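Local structure of 5'-tyrosyl-DNA phosphodiesterase (Caenorhabditis elegans, 4FVA) at residues Thr31-Lys34 and Ala35-His38; Ile83-Ser86 and Lys87-Val91; Ser129-Glu132 and His133-Gln136. The protein belongs to the endonuclease/exonuclease/phosphatase family, whose fold is of the DNase I type, and carries a bound magnesium ion. All blocks are in the same frame, centred on the assembly; numbering follows the deposited sequence.

Contact 1 of 3, residues Thr31-Lys34 and Ala35-His38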
ATOM      1  N   THR A  31     -11.755  15.519  -8.653  1.00 24.15           N
ATOM      2  CA  THR A  31     -12.926  14.819  -8.143  1.00 22.35           C
ATOM      3  C   THR A  31     -12.525  13.467  -7.556  1.00 25.10           C
ATOM      4  O   THR A  31     -13.027  13.059  -6.494  1.00 22.36           O
ATOM      5  CB  THR A  31     -13.993  14.635  -9.244  1.00 25.85           C
ATOM      6  OG1 THR A  31     -14.458  15.917  -9.677  1.00 26.19           O
ATOM      7  CG2 THR A  31     -15.174  13.831  -8.737  1.00 26.39           C
ATOM      8  N   ARG A  32     -11.623  12.774  -8.249  1.00 22.10           N
ATOM      9  CA  ARG A  32     -11.169  11.458  -7.807  1.00 22.02           C
ATOM     10  C   ARG A  32     -10.374  11.542  -6.495  1.00 21.66           C
ATOM     11  O   ARG A  32     -10.546  10.702  -5.608  1.00 21.70           O
ATOM     12  CB  ARG A  32     -10.368  10.741  -8.910  1.00 21.95           C
ATOM     13  CG  ARG A  32     -11.202  10.327 -10.150  1.00 22.37           C
ATOM     14  CD  ARG A  32     -10.325   9.897 -11.347  1.00 22.30           C
ATOM     15  NE  ARG A  32      -9.215   9.098 -10.872  1.00 26.93           N
ATOM     16  CZ  ARG A  32      -7.934   9.334 -11.115  1.00 28.68           C
ATOM     17  NH1 ARG A  32      -7.569  10.319 -11.923  1.00 28.87           N
ATOM     18  NH2 ARG A  32      -7.019   8.541 -10.567  1.00 23.69           N
ATOM     19  N   MET A  33      -9.517  12.555  -6.361  1.00 21.33           N
ATOM     20  CA  MET A  33      -8.747  12.687  -5.116  1.00 21.01           C
ATOM     21  C   MET A  33      -9.671  13.030  -3.936  1.00 21.17           C
ATOM     22  O   MET A  33      -9.464  12.558  -2.827  1.00 21.07           O
ATOM     23  CB  MET A  33      -7.617  13.715  -5.240  1.00 20.65           C
ATOM     24  CG  MET A  33      -6.518  13.346  -6.253  1.00 20.46           C
ATOM     25  SD  MET A  33      -5.772  11.730  -5.965  1.00 21.00           S
ATOM     26  CE  MET A  33      -6.870  10.705  -6.927  1.00 20.78           C
ATOM     27  N   LYS A  34     -10.691  13.850  -4.189  1.00 21.44           N
ATOM     28  CA  LYS A  34     -11.712  14.112  -3.177  1.00 24.66           C
ATOM     29  C   LYS A  34     -12.410  12.816  -2.782  1.00 21.93           C
ATOM     30  O   LYS A  34     -12.698  12.601  -1.613  1.00 22.36           O
ATOM     31  CB  LYS A  34     -12.750  15.123  -3.679  1.00 27.36           C
ATOM     32  CG  LYS A  34     -12.234  16.552  -3.799  1.00 21.77           C
ATOM     33  CD  LYS A  34     -13.335  17.470  -4.355  1.00 28.49           C
ATOM     34  CE  LYS A  34     -12.866  18.922  -4.441  1.00 34.86           C
ATOM     35  NZ  LYS A  34     -13.882  19.825  -5.069  1.00 38.75           N
ATOM     36  N   ALA A  35     -12.712  11.965  -3.763  1.00 23.63           N
ATOM     37  CA  ALA A  35     -13.332  10.666  -3.477  1.00 22.40           C
ATOM     38  C   ALA A  35     -12.395   9.776  -2.661  1.00 22.11           C
ATOM     39  O   ALA A  35     -12.831   9.069  -1.736  1.00 22.24           O
ATOM     40  CB  ALA A  35     -13.770   9.964  -4.767  1.00 22.69           C
ATOM     41  N   VAL A  36     -11.111   9.785  -3.018  1.00 21.74           N
ATOM     42  CA  VAL A  36     -10.136   9.032  -2.242  1.00 21.45           C
ATOM     43  C   VAL A  36     -10.155   9.489  -0.775  1.00 26.61           C
ATOM     44  O   VAL A  36     -10.252   8.673   0.132  1.00 21.36           O
ATOM     45  CB  VAL A  36      -8.699   9.166  -2.813  1.00 22.51           C
ATOM     46  CG1 VAL A  36      -7.678   8.605  -1.814  1.00 22.66           C
ATOM     47  CG2 VAL A  36      -8.579   8.428  -4.164  1.00 21.19           C
ATOM     48  N   ALA A  37     -10.067  10.792  -0.544  1.00 21.21           N
ATOM     49  CA  ALA A  37     -10.052  11.286   0.826  1.00 23.99           C
ATOM     50  C   ALA A  37     -11.356  10.927   1.537  1.00 21.50           C
ATOM     51  O   ALA A  37     -11.351  10.577   2.718  1.00 22.11           O
ATOM     52  CB  ALA A  37      -9.796  12.788   0.862  1.00 22.49           C
ATOM     53  N   HIS A  38     -12.460  11.000   0.805  1.00 21.87           N
ATOM     54  CA  HIS A  38     -13.763  10.628   1.337  1.00 24.74           C
ATOM     55  C   HIS A  38     -13.800   9.179   1.823  1.00 29.35           C
ATOM     56  O   HIS A  38     -14.260   8.885   2.938  1.00 22.48           O
ATOM     57  CB  HIS A  38     -14.834  10.846   0.267  1.00 22.67           C
ATOM     58  CG  HIS A  38     -16.233  10.748   0.781  1.00 25.65           C
ATOM     59  ND1 HIS A  38     -16.915   9.551   0.867  1.00 26.61           N
ATOM     60  CD2 HIS A  38     -17.086  11.700   1.230  1.00 23.36           C
ATOM     61  CE1 HIS A  38     -18.123   9.773   1.354  1.00 24.24           C
ATOM     62  NE2 HIS A  38     -18.252  11.069   1.578  1.00 23.80           N
TER
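M33 and V36 make the side-chain part of this contact, one helical turn apart and pointing the same way. Methyl CE of M33 meets CG2 of V36 at 4.0 Å, an apolar touch at van der Waals range. M33 reaches it by bending at both outer torsions (chi2 -55°, chi3 89°), which brings CE round beside the valine instead of straight out from the helix. The same methyl also lies above one face of the R32 guanidinium, toward its rim. Branch CG2 of V36 sits over the backbone as well, 3.3 Å from O of R32.

The polar contacts are those of the backbone. Four successive i to i+4 hydrogen bonds run from A35 N to T31 O, V36 N to R32 O, A37 N to M33 O and H38 N to K34 O. The bond from V36 N to R32 O spans 2.8 Å, and that from A37 N to M33 O, at 167°, is the straightest.

The polar end of R32 is engaged outside this turn. Its buried guanidinium donates to backbone carbonyls of D22, D25, R27 and P244, and D22 is a ligand of the magnesium ion. M33 and K34 touch P60 and V36 touches I61 of helix 59-62. The arrangement is that of a regular alpha helix, 29-43, serving as the connection of a beta-alpha-beta unit between strands 13-20 and 47-53 beside the metal site.

Contact 2 of 3, residues Ile83-Ser86 and Lys87-Val91. With EDO (1,2-ethanediol), chain H.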
ATOM      1  N   ILE A  83       2.942   7.607   3.288  1.00 18.10           N
ATOM      2  CA  ILE A  83       2.491   6.807   4.416  1.00 18.18           C
ATOM      3  C   ILE A  83       1.805   7.766   5.375  1.00 21.52           C
ATOM      4  O   ILE A  83       2.397   8.784   5.766  1.00 18.08           O
ATOM      5  CB  ILE A  83       3.675   6.093   5.119  1.00 18.46           C
ATOM      6  CG1 ILE A  83       4.421   5.185   4.122  1.00 17.93           C
ATOM      7  CG2 ILE A  83       3.187   5.280   6.349  1.00 18.06           C
ATOM      8  CD1 ILE A  83       5.621   4.473   4.722  1.00 17.74           C
ATOM      9  N   LEU A  84       0.558   7.467   5.722  1.00 18.49           N
ATOM     10  CA  LEU A  84      -0.179   8.281   6.686  1.00 21.32           C
ATOM     11  C   LEU A  84      -0.412   7.449   7.929  1.00 20.84           C
ATOM     12  O   LEU A  84      -0.858   6.297   7.834  1.00 18.79           O
ATOM     13  CB  LEU A  84      -1.522   8.757   6.115  1.00 18.88           C
ATOM     14  CG  LEU A  84      -1.524   9.731   4.928  1.00 22.95           C
ATOM     15  CD1 LEU A  84      -1.135   9.032   3.612  1.00 18.84           C
ATOM     16  CD2 LEU A  84      -2.886  10.410   4.796  1.00 20.46           C
ATOM     17  N   VAL A  85      -0.128   8.038   9.090  1.00 23.45           N
ATOM     18  CA  VAL A  85      -0.323   7.361  10.359  1.00 18.63           C
ATOM     19  C   VAL A  85      -1.103   8.214  11.355  1.00 19.45           C
ATOM     20  O   VAL A  85      -1.105   9.442  11.286  1.00 20.30           O
ATOM     21  CB  VAL A  85       1.014   6.939  11.012  1.00 18.37           C
ATOM     22  CG1 VAL A  85       1.769   5.912  10.126  1.00 18.24           C
ATOM     23  CG2 VAL A  85       1.865   8.176  11.290  1.00 18.18           C
ATOM     24  N   SER A  86      -1.762   7.540  12.283  1.00 27.25           N
ATOM     25  CA  SER A  86      -2.404   8.207  13.405  1.00 27.00           C
ATOM     26  C   SER A  86      -1.457   9.218  14.055  1.00 24.57           C
ATOM     27  O   SER A  86      -0.239   9.035  14.045  1.00 18.67           O
ATOM     28  CB  SER A  86      -2.816   7.160  14.440  1.00 31.70           C
ATOM     29  OG  SER A  86      -3.175   7.791  15.649  1.00 37.34           O
ATOM     30  N   LYS A  87      -2.007  10.301  14.593  1.00 29.56           N
ATOM     31  CA  LYS A  87      -1.174  11.286  15.287  1.00 30.19           C
ATOM     32  C   LYS A  87      -0.554  10.698  16.549  1.00 29.59           C
ATOM     33  O   LYS A  87       0.377  11.270  17.117  1.00 30.86           O
ATOM     34  CB  LYS A  87      -1.958  12.562  15.602  1.00 31.16           C
ATOM     35  CG  LYS A  87      -2.178  13.414  14.374  1.00 37.32           C
ATOM     36  CD  LYS A  87      -3.331  14.356  14.542  1.00 43.74           C
ATOM     37  CE  LYS A  87      -3.349  15.350  13.394  1.00 51.99           C
ATOM     38  NZ  LYS A  87      -1.994  15.926  13.194  1.00 58.72           N
ATOM     39  N   MET A  88      -1.079   9.550  16.977  1.00 24.54           N
ATOM     40  CA  MET A  88      -0.537   8.832  18.129  1.00 32.45           C
ATOM     41  C   MET A  88       0.695   7.992  17.777  1.00 36.05           C
ATOM     42  O   MET A  88       1.386   7.479  18.667  1.00 39.20           O
ATOM     43  CB  MET A  88      -1.609   7.953  18.773  1.00 31.71           C
ATOM     44  CG  MET A  88      -2.380   8.625  19.893  1.00 33.26           C
ATOM     45  SD  MET A  88      -3.655   7.523  20.558  1.00121.46           S
ATOM     46  CE  MET A  88      -3.114   5.926  19.941  1.00 67.19           C
ATOM     47  N   PHE A  89       0.945   7.821  16.483  1.00 20.82           N
ATOM     48  CA  PHE A  89       2.131   7.102  16.034  1.00 20.65           C
ATOM     49  C   PHE A  89       3.354   7.982  16.313  1.00 18.05           C
ATOM     50  O   PHE A  89       3.454   9.105  15.817  1.00 22.16           O
ATOM     51  CB  PHE A  89       1.985   6.787  14.539  1.00 20.72           C
ATOM     52  CG  PHE A  89       2.946   5.755  14.019  1.00 18.05           C
ATOM     53  CD1 PHE A  89       4.241   6.092  13.674  1.00 20.40           C
ATOM     54  CD2 PHE A  89       2.539   4.440  13.874  1.00 18.16           C
ATOM     55  CE1 PHE A  89       5.121   5.145  13.167  1.00 21.43           C
ATOM     56  CE2 PHE A  89       3.418   3.466  13.372  1.00 24.79           C
ATOM     57  CZ  PHE A  89       4.706   3.819  13.018  1.00 22.19           C
ATOM     58  N   ASP A  90       4.278   7.471  17.117  1.00 19.24           N
ATOM     59  CA  ASP A  90       5.496   8.203  17.451  1.00 25.88           C
ATOM     60  C   ASP A  90       6.576   7.826  16.446  1.00 21.98           C
ATOM     61  O   ASP A  90       7.085   6.703  16.465  1.00 24.51           O
ATOM     62  CB  ASP A  90       5.925   7.877  18.889  1.00 26.19           C
ATOM     63  CG  ASP A  90       7.096   8.735  19.375  1.00 33.27           C
ATOM     64  OD1 ASP A  90       7.276   9.875  18.882  1.00 30.97           O
ATOM     65  OD2 ASP A  90       7.820   8.274  20.284  1.00 33.38           O
ATOM     66  N   VAL A  91       6.918   8.761  15.560  1.00 17.44           N
ATOM     67  CA  VAL A  91       7.861   8.478  14.480  1.00 17.25           C
ATOM     68  C   VAL A  91       9.299   8.556  14.995  1.00 25.30           C
ATOM     69  O   VAL A  91       9.669   9.515  15.678  1.00 21.43           O
ATOM     70  CB  VAL A  91       7.693   9.445  13.271  1.00 18.41           C
ATOM     71  CG1 VAL A  91       8.774   9.194  12.195  1.00 17.07           C
ATOM     72  CG2 VAL A  91       6.274   9.347  12.659  1.00 23.01           C
TER
HETATM   73  C1  EDO H 404      -7.489   8.277  12.289  1.00 56.13           C
HETATM   74  O1  EDO H 404      -7.175   9.624  12.658  1.00 59.53           O
HETATM   75  C2  EDO H 404      -6.563   7.332  13.044  1.00 62.03           C
HETATM   76  O2  EDO H 404      -6.083   7.980  14.227  1.00 69.04           O
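V85 packs against F89 across a tight turn, and this apolar pair is the dense side of the contact. Methyl CG1 of V85 stands over one face of the phenyl ring, 4.1 Å from its centroid and only 13° off the ring normal, a CH-pi contact. The other methyl, CG2, approaches the base of the same side chain, 3.5 Å from CB of F89. With its CG anti to the backbone N, the phenylalanine carries its ring beside V85. Strands 107-115 and 118-126 enclose the pair: L111 and L122 touch V85, I115 and V120 touch F89.

The other side of the turn is polar and more open. S86 O accepts a hydrogen bond from F89 N at 3.0 Å. The serine hydroxyl grips the preceding amide, that of M88, with M88 N to S86 OG being 3.0 Å and fairly straight at 161°. That bond depends on the chi1 of 168°, which swings OG beside the carbonyl carbon and over the turn. OG also makes a weak hydrogen bond of 3.2 Å to O2 of a 1,2-ethanediol, probably from the crystallisation liquor. The exposed side chains of K87 and M88 lead outward, the lysine amine making a weak bond to Q65 O.

S86 to F89 form a type I beta turn, with the serine hydroxyl at its first position closing an ST turn; it connects strand 80-86 of one sheet to strand 90-98 of the other.

Contact 3 of 3, residues Ser129-Glu132 and His133-Gln136. With EDO (1,2-ethanediol), chain I.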
ATOM      1  N   SER A 129       6.998  -1.185 -12.995  1.00 21.21           N
ATOM      2  CA  SER A 129       5.758  -1.466 -13.722  1.00 20.54           C
ATOM      3  C   SER A 129       6.007  -2.216 -15.047  1.00 26.98           C
ATOM      4  O   SER A 129       7.085  -2.092 -15.650  1.00 24.32           O
ATOM      5  CB  SER A 129       5.024  -0.149 -14.000  1.00 30.06           C
ATOM      6  OG  SER A 129       4.872   0.640 -12.819  1.00 32.22           O
ATOM      7  N   THR A 130       4.989  -2.964 -15.479  1.00 26.43           N
ATOM      8  CA  THR A 130       4.895  -3.682 -16.770  1.00 33.82           C
ATOM      9  C   THR A 130       5.627  -5.013 -16.843  1.00 35.29           C
ATOM     10  O   THR A 130       6.618  -5.242 -16.154  1.00 30.00           O
ATOM     11  CB  THR A 130       5.305  -2.839 -18.000  1.00 32.21           C
ATOM     12  OG1 THR A 130       6.728  -2.914 -18.191  1.00 29.42           O
ATOM     13  CG2 THR A 130       4.855  -1.389 -17.842  1.00 28.69           C
ATOM     14  N   ARG A 131       5.126  -5.870 -17.722  1.00 40.05           N
ATOM     15  CA  ARG A 131       5.692  -7.184 -17.963  1.00 43.38           C
ATOM     16  C   ARG A 131       7.175  -7.108 -18.295  1.00 33.35           C
ATOM     17  O   ARG A 131       7.960  -7.925 -17.823  1.00 38.30           O
ATOM     18  CB  ARG A 131       4.918  -7.852 -19.108  1.00 55.16           C
ATOM     19  CG  ARG A 131       5.471  -9.181 -19.606  1.00 67.54           C
ATOM     20  CD  ARG A 131       5.566 -10.252 -18.526  1.00 80.24           C
ATOM     21  NE  ARG A 131       6.058 -11.509 -19.093  1.00 91.17           N
ATOM     22  CZ  ARG A 131       7.342 -11.791 -19.312  1.00 94.33           C
ATOM     23  NH1 ARG A 131       8.286 -10.909 -19.006  1.00 91.57           N
ATOM     24  NH2 ARG A 131       7.682 -12.961 -19.838  1.00 94.89           N
ATOM     25  N   GLU A 132       7.553  -6.124 -19.101  1.00 35.00           N
ATOM     26  CA  GLU A 132       8.939  -5.980 -19.548  1.00 41.90           C
ATOM     27  C   GLU A 132       9.937  -5.797 -18.407  1.00 39.98           C
ATOM     28  O   GLU A 132      11.123  -6.115 -18.543  1.00 36.12           O
ATOM     29  CB  GLU A 132       9.055  -4.802 -20.512  1.00 46.17           C
ATOM     30  CG  GLU A 132       8.121  -4.910 -21.706  1.00 62.07           C
ATOM     31  CD  GLU A 132       7.649  -3.558 -22.201  1.00 66.54           C
ATOM     32  OE1 GLU A 132       6.578  -3.100 -21.741  1.00 66.75           O
ATOM     33  OE2 GLU A 132       8.349  -2.957 -23.047  1.00 66.04           O
ATOM     34  N   HIS A 133       9.467  -5.278 -17.282  1.00 29.88           N
ATOM     35  CA  HIS A 133      10.385  -4.923 -16.211  1.00 27.86           C
ATOM     36  C   HIS A 133      10.380  -5.965 -15.102  1.00 23.63           C
ATOM     37  O   HIS A 133      10.669  -5.663 -13.945  1.00 26.98           O
ATOM     38  CB  HIS A 133      10.093  -3.513 -15.676  1.00 25.97           C
ATOM     39  CG  HIS A 133      10.316  -2.428 -16.683  1.00 33.76           C
ATOM     40  ND1 HIS A 133       9.285  -1.809 -17.362  1.00 41.12           N
ATOM     41  CD2 HIS A 133      11.456  -1.842 -17.122  1.00 38.34           C
ATOM     42  CE1 HIS A 133       9.781  -0.894 -18.177  1.00 36.58           C
ATOM     43  NE2 HIS A 133      11.096  -0.892 -18.049  1.00 35.41           N
ATOM     44  N   ARG A 134      10.020  -7.188 -15.469  1.00 29.74           N
ATOM     45  CA  ARG A 134      10.114  -8.317 -14.560  1.00 33.20           C
ATOM     46  C   ARG A 134      11.486  -8.416 -13.909  1.00 31.30           C
ATOM     47  O   ARG A 134      11.583  -8.649 -12.702  1.00 26.15           O
ATOM     48  CB  ARG A 134       9.776  -9.629 -15.271  1.00 36.59           C
ATOM     49  CG  ARG A 134      10.166 -10.853 -14.452  1.00 39.82           C
ATOM     50  CD  ARG A 134       9.633 -12.149 -15.046  1.00 45.90           C
ATOM     51  NE  ARG A 134       8.175 -12.207 -14.971  1.00 57.05           N
ATOM     52  CZ  ARG A 134       7.443 -13.265 -15.311  1.00 67.48           C
ATOM     53  NH1 ARG A 134       8.030 -14.371 -15.751  1.00 70.86           N
ATOM     54  NH2 ARG A 134       6.121 -13.219 -15.206  1.00 68.44           N
ATOM     55  N   PRO A 135      12.557  -8.255 -14.709  1.00 31.52           N
ATOM     56  CA  PRO A 135      13.884  -8.353 -14.094  1.00 29.00           C
ATOM     57  C   PRO A 135      14.027  -7.384 -12.932  1.00 32.38           C
ATOM     58  O   PRO A 135      14.362  -7.812 -11.822  1.00 34.68           O
ATOM     59  CB  PRO A 135      14.839  -7.961 -15.237  1.00 24.83           C
ATOM     60  CG  PRO A 135      14.074  -8.313 -16.502  1.00 27.25           C
ATOM     61  CD  PRO A 135      12.630  -8.007 -16.166  1.00 28.17           C
ATOM     62  N   GLN A 136      13.766  -6.105 -13.179  1.00 30.74           N
ATOM     63  CA  GLN A 136      13.919  -5.091 -12.141  1.00 29.21           C
ATOM     64  C   GLN A 136      12.961  -5.342 -10.993  1.00 27.45           C
ATOM     65  O   GLN A 136      13.333  -5.203  -9.821  1.00 29.66           O
ATOM     66  CB  GLN A 136      13.668  -3.679 -12.681  1.00 30.41           C
ATOM     67  CG  GLN A 136      14.609  -3.208 -13.780  1.00 39.90           C
ATOM     68  CD  GLN A 136      14.079  -3.526 -15.168  1.00 43.79           C
ATOM     69  OE1 GLN A 136      13.614  -4.641 -15.447  1.00 34.64           O
ATOM     70  NE2 GLN A 136      14.115  -2.527 -16.042  1.00 51.77           N
TER
HETATM   71  C1  EDO I 405       1.300  -5.602 -17.689  1.00 77.82           C
HETATM   72  O1  EDO I 405       1.931  -5.398 -18.961  1.00 77.18           O
HETATM   73  C2  EDO I 405      -0.181  -5.935 -17.869  1.00 78.81           C
HETATM   74  O2  EDO I 405      -0.606  -5.583 -19.193  1.00 80.94           O
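The ring of H133 turns back on the loop before it, and its ND1 donates a hydrogen bond to S129 O at 2.8 Å. The carbonyl points almost straight at the nitrogen, but the oxygen lies 25° out of the ring plane and the N-H...O angle is 133°, a bent bond. S129 O is held twice, for T130 OG1 donates to it as well at 2.7 Å. T130 OG1 is itself 2.9 Å from H133 ND1, so the three polar atoms form a compact cluster at the ring edge.

The guanidinium groups of R131 and R134 form the second side-chain contact. They stack face to face with centres 4.3 Å apart and planes only 3° from parallel. R131 is brought over its partner by a bend at chi2, R134 by one at chi3.

Backbone bonds set both pairs in place. H133 N donates to T130 O at 3.1 Å and R134 N to R131 O at 3.2 Å, shaping the short 3-10 segment 131-132 that leads into helix 134-154, with H133 at the N-cap position. Farther out, S129 OG bonds to R106 and to a malonate ion probably from the crystallisation liquor, and M104 touches H133. R134 forms salt bridges with E172 and E171.

Two like charges thus lie flat on one another at the surface. The salt bridges of R134 to E171 and E172 probably balance the positive charge of the stacked pair. The ND1 bond would fix the histidine ring, and T130 OG1, donating to the same oxygen, would help to position that carbonyl.

In the fold
The three contacts follow one another along the chain and do not touch. Contact 1 lies within helix 29-43, which connects strands 13-20 and 47-53 of the six-stranded sheet; contact 2 passes from that sheet, at strand 80-86, into the seven-stranded sheet, at strand 90-98; contact 3 begins helix 134-154, which follows strand 118-126 of the second sheet. Centres of contacts 1 and 2 are about 21 Å apart, those of 1 and 3 about 30 Å. Contacts 2 and 3, whose centres are about 33 Å apart, sit on opposite sides of the chain's centre. Contacts 1 and 3 each bring a side chain within about 8 Å of the magnesium ion, consistent with a metal site approached from both the 29-43 helix and the 129-136 loop.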